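PDB 6AGZ: Old Yellow Enzyme from Pichia, which probably uses its bound flavin mononucleotide to reduce the carbon-carbon double bond of enone compounds asymmetrically. Local coordinates for residues F43-Q55 with W93-I107. Numbering follows the deposited sequence.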
loop_
_atom_site.group_PDB
_atom_site.type_symbol
_atom_site.label_atom_id
_atom_site.label_comp_id
_atom_site.label_asym_id
_atom_site.label_seq_id
_atom_site.Cartn_x
_atom_site.Cartn_y
_atom_site.Cartn_z
ATOM N N PHE A 43 19.335 29.807 19.107
ATOM C CA PHE A 43 18.886 29.111 17.899
ATOM C C PHE A 43 19.258 29.885 16.633
ATOM O O PHE A 43 18.500 29.915 15.664
ATOM C CB PHE A 43 17.382 28.820 17.939
ATOM C CG PHE A 43 16.900 28.320 19.270
ATOM C CD1 PHE A 43 17.257 27.062 19.728
ATOM C CD2 PHE A 43 16.089 29.111 20.067
ATOM C CE1 PHE A 43 16.814 26.603 20.956
ATOM C CE2 PHE A 43 15.642 28.659 21.293
ATOM C CZ PHE A 43 16.005 27.404 21.739
ATOM N N VAL A 44 20.439 30.501 16.639
ATOM C CA VAL A 44 20.951 31.259 15.502
ATOM C C VAL A 44 22.071 30.461 14.849
ATOM O O VAL A 44 22.927 29.893 15.539
ATOM C CB VAL A 44 21.447 32.654 15.934
ATOM C CG1 VAL A 44 21.926 33.452 14.730
ATOM C CG2 VAL A 44 20.349 33.404 16.675
ATOM N N ALA A 45 22.063 30.416 13.518
ATOM C CA ALA A 45 23.097 29.701 12.785
ATOM C C ALA A 45 24.453 30.369 12.986
ATOM O O ALA A 45 24.553 31.589 13.147
ATOM C CB ALA A 45 22.755 29.639 11.296
ATOM N N THR A 46 25.505 29.558 12.966
ATOM C CA THR A 46 26.840 30.005 13.325
ATOM C C THR A 46 27.786 29.952 12.131
ATOM O O THR A 46 27.503 29.327 11.104
ATOM C CB THR A 46 27.411 29.160 14.469
ATOM O OG1 THR A 46 27.397 27.776 14.098
ATOM C CG2 THR A 46 26.584 29.348 15.733
ATOM N N ASP A 47 28.926 30.633 12.288
ATOM C CA ASP A 47 29.975 30.588 11.273
ATOM C C ASP A 47 30.455 29.161 11.044
ATOM O O ASP A 47 30.805 28.785 9.915
ATOM C CB ASP A 47 31.138 31.489 11.694
ATOM C CG ASP A 47 31.621 31.197 13.106
ATOM O OD1 ASP A 47 30.938 30.441 13.828
ATOM O OD2 ASP A 47 32.680 31.730 13.498
ATOM N N SER A 48 30.478 28.351 12.105
ATOM C CA SER A 48 30.830 26.943 11.968
ATOM C C SER A 48 29.875 26.233 11.017
ATOM O O SER A 48 30.300 25.448 10.163
ATOM C CB SER A 48 30.821 26.267 13.339
ATOM O OG SER A 48 31.724 26.899 14.229
ATOM N N MET A 49 28.573 26.494 11.157
ATOM C CA MET A 49 27.601 25.911 10.241
ATOM C C MET A 49 27.803 26.428 8.823
ATOM O O MET A 49 27.617 25.687 7.850
ATOM C CB MET A 49 26.182 26.210 10.724
ATOM C CG MET A 49 25.830 25.551 12.047
ATOM S SD MET A 49 24.274 26.156 12.723
ATOM C CE MET A 49 23.171 25.849 11.348
ATOM N N LEU A 50 28.188 27.699 8.686
ATOM C CA LEU A 50 28.407 28.269 7.362
ATOM C C LEU A 50 29.552 27.564 6.644
ATOM O O LEU A 50 29.424 27.185 5.474
ATOM C CB LEU A 50 28.677 29.770 7.476
ATOM C CG LEU A 50 28.817 30.548 6.166
ATOM C CD1 LEU A 50 27.869 30.014 5.113
ATOM C CD2 LEU A 50 28.569 32.029 6.393
ATOM N N SER A 51 30.682 27.376 7.330
ATOM C CA SER A 51 31.771 26.606 6.738
ATOM C C SER A 51 31.352 25.158 6.506
ATOM O O SER A 51 31.734 24.540 5.502
ATOM C CB SER A 51 33.007 26.673 7.635
ATOM O OG SER A 51 34.027 25.812 7.163
ATOM N N TYR A 52 30.547 24.615 7.420
ATOM C CA TYR A 52 30.108 23.226 7.342
ATOM C C TYR A 52 29.335 22.959 6.055
ATOM O O TYR A 52 29.629 22.005 5.326
ATOM C CB TYR A 52 29.263 22.907 8.578
ATOM C CG TYR A 52 28.578 21.560 8.604
ATOM C CD1 TYR A 52 29.255 20.420 9.015
ATOM C CD2 TYR A 52 27.236 21.439 8.266
ATOM C CE1 TYR A 52 28.622 19.191 9.060
ATOM C CE2 TYR A 52 26.596 20.216 8.308
ATOM C CZ TYR A 52 27.293 19.096 8.707
ATOM O OH TYR A 52 26.658 17.876 8.751
ATOM N N TYR A 53 28.344 23.800 5.754
ATOM C CA TYR A 53 27.602 23.645 4.508
ATOM C C TYR A 53 28.401 24.125 3.302
ATOM O O TYR A 53 28.179 23.641 2.186
ATOM C CB TYR A 53 26.272 24.394 4.587
ATOM C CG TYR A 53 25.269 23.758 5.523
ATOM C CD1 TYR A 53 24.529 22.651 5.130
ATOM C CD2 TYR A 53 25.061 24.265 6.799
ATOM C CE1 TYR A 53 23.611 22.065 5.982
ATOM C CE2 TYR A 53 24.145 23.688 7.657
ATOM C CZ TYR A 53 23.423 22.589 7.244
ATOM O OH TYR A 53 22.510 22.011 8.097
ATOM N N SER A 54 29.324 25.068 3.505
ATOM C CA SER A 54 30.127 25.580 2.398
ATOM C C SER A 54 31.021 24.492 1.819
ATOM O O SER A 54 31.112 24.334 0.595
ATOM C CB SER A 54 30.963 26.772 2.866
ATOM O OG SER A 54 31.836 27.217 1.842
ATOM N N GLN A 55 31.695 23.730 2.687
ATOM C CA GLN A 55 32.572 22.666 2.206
ATOM C C GLN A 55 31.794 21.596 1.451
ATOM O O GLN A 55 32.324 20.989 0.513
ATOM C CB GLN A 55 33.330 22.041 3.375
ATOM C CG GLN A 55 34.230 23.009 4.123
ATOM C CD GLN A 55 34.915 22.361 5.308
ATOM O OE1 GLN A 55 35.321 21.200 5.244
ATOM N NE2 GLN A 55 35.041 23.105 6.400
ATOM N N TRP A 93 20.600 32.274 8.197
ATOM C CA TRP A 93 20.287 31.253 7.200
ATOM C C TRP A 93 20.415 31.807 5.787
ATOM O O TRP A 93 20.852 31.097 4.873
ATOM C CB TRP A 93 18.885 30.691 7.431
ATOM C CG TRP A 93 18.836 29.607 8.464
ATOM C CD1 TRP A 93 18.129 29.617 9.630
ATOM C CD2 TRP A 93 19.532 28.354 8.427
ATOM N NE1 TRP A 93 18.336 28.446 10.319
ATOM C CE2 TRP A 93 19.194 27.655 9.603
ATOM C CE3 TRP A 93 20.406 27.754 7.513
ATOM C CZ2 TRP A 93 19.699 26.387 9.888
ATOM C CZ3 TRP A 93 20.906 26.496 7.799
ATOM C CH2 TRP A 93 20.550 25.825 8.976
ATOM N N LYS A 94 20.046 33.074 5.589
ATOM C CA LYS A 94 20.202 33.697 4.279
ATOM C C LYS A 94 21.664 33.719 3.853
ATOM O O LYS A 94 21.983 33.454 2.688
ATOM C CB LYS A 94 19.628 35.113 4.298
ATOM C CG LYS A 94 19.664 35.820 2.949
ATOM C CD LYS A 94 19.138 37.244 3.057
ATOM C CE LYS A 94 18.885 37.855 1.686
ATOM N NZ LYS A 94 20.129 37.999 0.884
ATOM N N LYS A 95 22.568 34.028 4.786
ATOM C CA LYS A 95 23.989 34.024 4.450
ATOM C C LYS A 95 24.477 32.617 4.124
ATOM O O LYS A 95 25.267 32.428 3.187
ATOM C CB LYS A 95 24.796 34.637 5.593
ATOM C CG LYS A 95 24.503 36.115 5.802
ATOM C CD LYS A 95 25.187 36.667 7.038
ATOM C CE LYS A 95 25.006 38.173 7.124
ATOM N NZ LYS A 95 25.857 38.777 8.183
ATOM N N ILE A 96 24.007 31.613 4.873
ATOM C CA ILE A 96 24.369 30.233 4.552
ATOM C C ILE A 96 23.905 29.870 3.144
ATOM O O ILE A 96 24.652 29.262 2.365
ATOM C CB ILE A 96 23.800 29.263 5.605
ATOM C CG1 ILE A 96 24.483 29.475 6.956
ATOM C CG2 ILE A 96 23.966 27.819 5.147
ATOM C CD1 ILE A 96 24.071 28.473 8.013
ATOM N N VAL A 97 22.673 30.250 2.793
ATOM C CA VAL A 97 22.146 29.955 1.463
ATOM C C VAL A 97 22.976 30.645 0.391
ATOM O O VAL A 97 23.308 30.047 -0.641
ATOM C CB VAL A 97 20.665 30.367 1.371
ATOM C CG1 VAL A 97 20.149 30.181 -0.044
ATOM C CG2 VAL A 97 19.836 29.563 2.340
ATOM N N GLU A 98 23.321 31.915 0.614
ATOM C CA GLU A 98 24.102 32.653 -0.374
ATOM C C GLU A 98 25.465 32.012 -0.591
ATOM O O GLU A 98 25.962 31.960 -1.723
ATOM C CB GLU A 98 24.251 34.111 0.058
ATOM C CG GLU A 98 22.955 34.901 -0.003
ATOM C CD GLU A 98 23.099 36.302 0.552
ATOM O OE1 GLU A 98 24.157 36.604 1.145
ATOM O OE2 GLU A 98 22.154 37.103 0.398
ATOM N N GLU A 99 26.085 31.506 0.480
ATOM C CA GLU A 99 27.364 30.824 0.308
ATOM C C GLU A 99 27.193 29.498 -0.425
ATOM O O GLU A 99 28.005 29.158 -1.294
ATOM C CB GLU A 99 28.037 30.608 1.662
ATOM C CG GLU A 99 29.262 29.701 1.614
ATOM C CD GLU A 99 30.456 30.335 0.919
ATOM O OE1 GLU A 99 30.384 31.525 0.547
ATOM O OE2 GLU A 99 31.477 29.635 0.744
ATOM N N VAL A 100 26.146 28.738 -0.092
ATOM C CA VAL A 100 25.905 27.465 -0.771
ATOM C C VAL A 100 25.699 27.685 -2.266
ATOM O O VAL A 100 26.218 26.930 -3.098
ATOM C CB VAL A 100 24.707 26.736 -0.133
ATOM C CG1 VAL A 100 24.230 25.601 -1.027
ATOM C CG2 VAL A 100 25.084 26.204 1.243
ATOM N N HIS A 101 24.947 28.727 -2.632
ATOM C CA HIS A 101 24.706 29.005 -4.045
ATOM C C HIS A 101 25.957 29.539 -4.730
ATOM O O HIS A 101 26.203 29.238 -5.904
ATOM C CB HIS A 101 23.547 29.989 -4.197
ATOM C CG HIS A 101 22.203 29.383 -3.947
ATOM N ND1 HIS A 101 21.118 30.123 -3.529
ATOM C CD2 HIS A 101 21.764 28.106 -4.063
ATOM C CE1 HIS A 101 20.071 29.329 -3.396
ATOM N NE2 HIS A 101 20.435 28.101 -3.713
ATOM N N LYS A 102 26.750 30.347 -4.020
ATOM C CA LYS A 102 28.022 30.800 -4.573
ATOM C C LYS A 102 28.924 29.615 -4.892
ATOM O O LYS A 102 29.647 29.621 -5.894
ATOM C CB LYS A 102 28.705 31.754 -3.592
ATOM C CG LYS A 102 29.994 32.382 -4.100
ATOM C CD LYS A 102 30.648 33.220 -3.012
ATOM C CE LYS A 102 31.994 33.762 -3.460
ATOM N NZ LYS A 102 32.739 34.400 -2.337
ATOM N N LYS A 103 28.873 28.578 -4.059
ATOM C CA LYS A 103 29.629 27.357 -4.295
ATOM C C LYS A 103 29.155 26.595 -5.526
ATOM O O LYS A 103 29.881 25.718 -6.005
ATOM C CB LYS A 103 29.547 26.462 -3.066
ATOM C CG LYS A 103 30.595 26.741 -2.014
ATOM C CD LYS A 103 31.990 26.726 -2.605
ATOM C CE LYS A 103 32.974 27.427 -1.692
ATOM N NZ LYS A 103 32.822 26.965 -0.285
ATOM N N GLY A 104 27.969 26.897 -6.045
ATOM C CA GLY A 104 27.419 26.184 -7.179
ATOM C C GLY A 104 26.490 25.042 -6.837
ATOM O O GLY A 104 26.159 24.252 -7.728
ATOM N N SER A 105 26.063 24.925 -5.585
ATOM C CA SER A 105 25.126 23.899 -5.158
ATOM C C SER A 105 23.770 24.527 -4.853
ATOM O O SER A 105 23.558 25.732 -5.017
ATOM C CB SER A 105 25.668 23.140 -3.946
ATOM O OG SER A 105 26.847 22.427 -4.280
ATOM N N HIS A 106 22.845 23.686 -4.399
ATOM C CA HIS A 106 21.487 24.096 -4.082
ATOM C C HIS A 106 21.104 23.504 -2.734
ATOM O O HIS A 106 21.662 22.493 -2.299
ATOM C CB HIS A 106 20.511 23.649 -5.176
ATOM C CG HIS A 106 21.043 23.834 -6.563
ATOM N ND1 HIS A 106 20.731 24.927 -7.342
ATOM C CD2 HIS A 106 21.878 23.070 -7.307
ATOM C CE1 HIS A 106 21.344 24.825 -8.508
ATOM N NE2 HIS A 106 22.048 23.708 -8.512
ATOM N N ILE A 107 20.147 24.141 -2.064
ATOM C CA ILE A 107 19.848 23.804 -0.678
ATOM C C ILE A 107 18.349 23.900 -0.422
ATOM O O ILE A 107 17.672 24.811 -0.910
ATOM C CB ILE A 107 20.644 24.702 0.296
ATOM C CG1 ILE A 107 20.457 24.235 1.740
ATOM C CG2 ILE A 107 20.261 26.170 0.129
ATOM C CD1 ILE A 107 21.454 24.842 2.700
#
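Ile96 fits between Leu50, Met49 and Tyr53, packing helix 87-102 against helix 47-57 on the outside of the TIM barrel. These are the first two helices of the alternating strand-helix order, and strand 63-70 runs between them in sequence, so their segments lie nearly parallel, 24° apart with axes 8.9 Å from each other. The two branches of Ile96 divide the work: CG1, anti to the carbonyl carbon (chi1 -67°), carries CD1 to 3.7 Å from Ala45 CB and near Met49 CB, while CG2 rests obliquely against the Tyr53 ring. With an alanine in place of Ile96, the space between Ala45 and Tyr53 would probably be left unfilled and Leu50 CD1 would lose CG1 as a partner. That leucine methyl also lies 3.5 Å from Glu99 CB, the two side chains crossing at about a right angle. At the C-terminal end of the two segments, which is partly exposed, the contact turns polar: Glu99, bent at chi2 (70°), brings its carboxylate up to Ser54, whose OG donates to Glu99 OE2 at a modelled 2.7 Å, although the exact place of OG is uncertain. Towards the start of the contact, Met49 CE comes 3.5 Å from Trp93 CH2, Ala45 CB lies over one face of the indole, and Tyr53 CE2 meets the indole edge. The Tyr53 hydroxyl is hydrogen-bonded to Glu67, linking helix 47-57 to the neighbouring barrel strand, and Tyr53 CB packs 4.0 Å from Val100 CG2.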